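Alkylhydroperoxidase AhpD core: uncharacterized peroxidase-related protein (Ralstonia eutropha, PDB 2PRR) is an uncharacterised peroxidase-related member of the carboxymuconolactone decarboxylase family, probably an oxidoreductase related to the alkylhydroperoxidase AhpD. Local coordinates at residues V79-A84 against D129-V134. Residues are numbered along the deposited sequence; the frame is centred on the assembly and turned at random.
Sequences VATSAA and DFALKV
Leu132 reaches across from helix 122-137 and sets one methyl against each of two alanines that stand one turn apart on helix 71-84. Its CD2 lies 3.8 Å from Ala80 CB, and its CD1 lies 3.9 Å from Ala84 CB. The forked end therefore spans one helical turn of the facing helix, with Thr81 CG2 a further, looser neighbour of CD2. The CA-CB bond of Leu132 runs beside the interface; with chi1 at -92°, away from a staggered position, and chi2 at -62°, the fork is turned across it.

The second apolar patch joins Thr81 and Ala131. Thr81 offers its methyl, CG2, which rests 4.1 Å from Ala131 CB and about as far from the Ala131 carbonyl oxygen. Its chi1 places this methyl anti to the carbonyl carbon of Thr81, while OG1 turns back over its own helix and hydrogen-bonds Ile77 O. The hydroxyl is thus satisfied within the preceding turn, and the threonine presents hydrocarbon to its neighbour.

No hydrogen bond passes between the two segments, whose contact is van der Waals; just beyond them, Lys136 NZ makes a weak hydrogen bond to Ala84 O. The axes of segments 79-84 and 129-134 approach to 9.5 Å and cross at -39°, with Thr81 CA and Leu132 CA only 6.2 Å apart. Small alanine side chains on both helices are compatible with this spacing.

Around the contact, Ala131 also packs on Ile162 and Thr166 of helix 156-179, and Ala80 touches Val111 of helix 107-114. Phe130 and Val134, which take no part in the contact, pack on Thr178 of a second subunit. The arrangement is plain helix-helix packing in the all-helical AhpD-like fold, joining helix 71-84, within the carboxymuconolactone decarboxylase family region, to the later helix 122-137.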
ATOM      1  N   VAL D  79       4.456  -1.045  22.305  1.00 26.85           N
ATOM      2  CA  VAL D  79       3.497  -0.015  22.006  1.00 26.02           C
ATOM      3  C   VAL D  79       3.558   0.425  20.505  1.00 25.65           C
ATOM      4  O   VAL D  79       2.503   0.610  19.913  1.00 21.41           O
ATOM      5  CB  VAL D  79       3.603   1.193  22.975  1.00 27.06           C
ATOM      6  CG1 VAL D  79       2.567   2.216  22.652  1.00 25.30           C
ATOM      7  CG2 VAL D  79       3.412   0.742  24.470  1.00 24.23           C
ATOM      8  N   ALA D  80       4.753   0.575  19.933  1.00 24.00           N
ATOM      9  CA  ALA D  80       4.871   1.046  18.538  1.00 27.43           C
ATOM     10  C   ALA D  80       4.424   0.007  17.540  1.00 26.41           C
ATOM     11  O   ALA D  80       3.808   0.336  16.534  1.00 30.06           O
ATOM     12  CB  ALA D  80       6.293   1.517  18.224  1.00 24.16           C
ATOM     13  N   THR D  81       4.758  -1.250  17.812  1.00 27.32           N
ATOM     14  CA  THR D  81       4.422  -2.367  16.935  1.00 26.83           C
ATOM     15  C   THR D  81       2.933  -2.686  16.985  1.00 26.92           C
ATOM     16  O   THR D  81       2.302  -2.916  15.928  1.00 23.84           O
ATOM     17  CB  THR D  81       5.326  -3.588  17.217  1.00 28.97           C
ATOM     18  OG1 THR D  81       5.234  -4.027  18.601  1.00 24.81           O
ATOM     19  CG2 THR D  81       6.768  -3.214  16.875  1.00 28.58           C
ATOM     20  N   SER D  82       2.371  -2.595  18.188  1.00 22.53           N
ATOM     21  CA  SER D  82       0.945  -2.793  18.460  1.00 22.58           C
ATOM     22  C   SER D  82       0.105  -1.698  17.873  1.00 23.32           C
ATOM     23  O   SER D  82      -1.029  -1.921  17.427  1.00 25.84           O
ATOM     24  CB  SER D  82       0.697  -2.789  19.962  1.00 18.08           C
ATOM     25  OG  SER D  82       1.597  -3.665  20.606  1.00 19.77           O
ATOM     26  N   ALA D  83       0.641  -0.494  17.950  1.00 23.32           N
ATOM     27  CA  ALA D  83       0.005   0.650  17.368  1.00 24.11           C
ATOM     28  C   ALA D  83      -0.071   0.416  15.844  1.00 22.61           C
ATOM     29  O   ALA D  83      -1.122   0.644  15.264  1.00 26.84           O
ATOM     30  CB  ALA D  83       0.755   1.935  17.720  1.00 19.83           C
ATOM     31  N   ALA D  84       1.004  -0.074  15.226  1.00 25.20           N
ATOM     32  CA  ALA D  84       1.036  -0.409  13.736  1.00 22.61           C
ATOM     33  C   ALA D  84       0.042  -1.471  13.283  1.00 25.12           C
ATOM     34  O   ALA D  84      -0.405  -1.469  12.138  1.00 27.77           O
ATOM     35  CB  ALA D  84       2.368  -0.884  13.379  1.00 17.48           C
ATOM     36  N   ASP D 129      12.889   1.969  14.901  1.00 27.55           N
ATOM     37  CA  ASP D 129      12.950   1.872  13.417  1.00 28.16           C
ATOM     38  C   ASP D 129      13.108   0.393  13.030  1.00 28.65           C
ATOM     39  O   ASP D 129      12.488  -0.095  12.094  1.00 29.51           O
ATOM     40  CB  ASP D 129      14.121   2.664  12.803  1.00 25.04           C
ATOM     41  CG  ASP D 129      13.987   4.185  12.919  1.00 26.09           C
ATOM     42  OD1 ASP D 129      12.870   4.731  12.959  1.00 36.87           O
ATOM     43  OD2 ASP D 129      15.031   4.867  12.944  1.00 37.71           O
ATOM     44  N   PHE D 130      13.956  -0.308  13.773  1.00 29.01           N
ATOM     45  CA  PHE D 130      14.252  -1.703  13.524  1.00 29.74           C
ATOM     46  C   PHE D 130      13.024  -2.549  13.824  1.00 28.28           C
ATOM     47  O   PHE D 130      12.567  -3.309  12.973  1.00 26.23           O
ATOM     48  CB  PHE D 130      15.461  -2.146  14.379  1.00 31.65           C
ATOM     49  CG  PHE D 130      15.853  -3.589  14.168  1.00 35.97           C
ATOM     50  CD1 PHE D 130      16.335  -4.012  12.936  1.00 32.68           C
ATOM     51  CD2 PHE D 130      15.751  -4.515  15.202  1.00 37.81           C
ATOM     52  CE1 PHE D 130      16.679  -5.316  12.736  1.00 34.15           C
ATOM     53  CE2 PHE D 130      16.104  -5.819  15.011  1.00 35.05           C
ATOM     54  CZ  PHE D 130      16.568  -6.227  13.768  1.00 38.00           C
ATOM     55  N   ALA D 131      12.515  -2.406  15.044  1.00 26.12           N
ATOM     56  CA  ALA D 131      11.271  -3.051  15.455  1.00 26.52           C
ATOM     57  C   ALA D 131      10.180  -2.929  14.389  1.00 26.26           C
ATOM     58  O   ALA D 131       9.502  -3.898  14.081  1.00 29.11           O
ATOM     59  CB  ALA D 131      10.780  -2.427  16.722  1.00 24.08           C
ATOM     60  N   LEU D 132       9.986  -1.731  13.854  1.00 26.84           N
ATOM     61  CA  LEU D 132       8.959  -1.530  12.831  1.00 26.47           C
ATOM     62  C   LEU D 132       9.235  -2.282  11.557  1.00 24.22           C
ATOM     63  O   LEU D 132       8.290  -2.767  10.943  1.00 24.90           O
ATOM     64  CB  LEU D 132       8.685  -0.047  12.561  1.00 27.63           C
ATOM     65  CG  LEU D 132       7.542   0.589  13.391  1.00 28.46           C
ATOM     66  CD1 LEU D 132       6.219  -0.095  13.096  1.00 31.18           C
ATOM     67  CD2 LEU D 132       7.770   0.583  14.901  1.00 32.67           C
ATOM     68  N   LYS D 133      10.513  -2.424  11.195  1.00 24.95           N
ATOM     69  CA  LYS D 133      10.919  -3.195  10.005  1.00 25.64           C
ATOM     70  C   LYS D 133      10.663  -4.705  10.180  1.00 26.10           C
ATOM     71  O   LYS D 133      10.207  -5.397   9.258  1.00 24.95           O
ATOM     72  CB  LYS D 133      12.399  -2.972   9.680  1.00 27.28           C
ATOM     73  CG  LYS D 133      12.746  -3.496   8.284  1.00 26.11           C
ATOM     74  CD  LYS D 133      14.178  -3.262   7.866  1.00 27.54           C
ATOM     75  CE  LYS D 133      14.280  -3.473   6.310  1.00 29.91           C
ATOM     76  NZ  LYS D 133      15.678  -3.429   5.748  1.00 24.03           N
ATOM     77  N   VAL D 134      10.993  -5.217  11.365  1.00 26.00           N
ATOM     78  CA  VAL D 134      10.735  -6.590  11.692  1.00 24.77           C
ATOM     79  C   VAL D 134       9.219  -6.793  11.677  1.00 27.46           C
ATOM     80  O   VAL D 134       8.715  -7.781  11.151  1.00 28.98           O
ATOM     81  CB  VAL D 134      11.243  -6.935  13.124  1.00 24.80           C
ATOM     82  CG1 VAL D 134      10.796  -8.315  13.531  1.00 23.62           C
ATOM     83  CG2 VAL D 134      12.749  -6.800  13.230  1.00 22.30           C
TER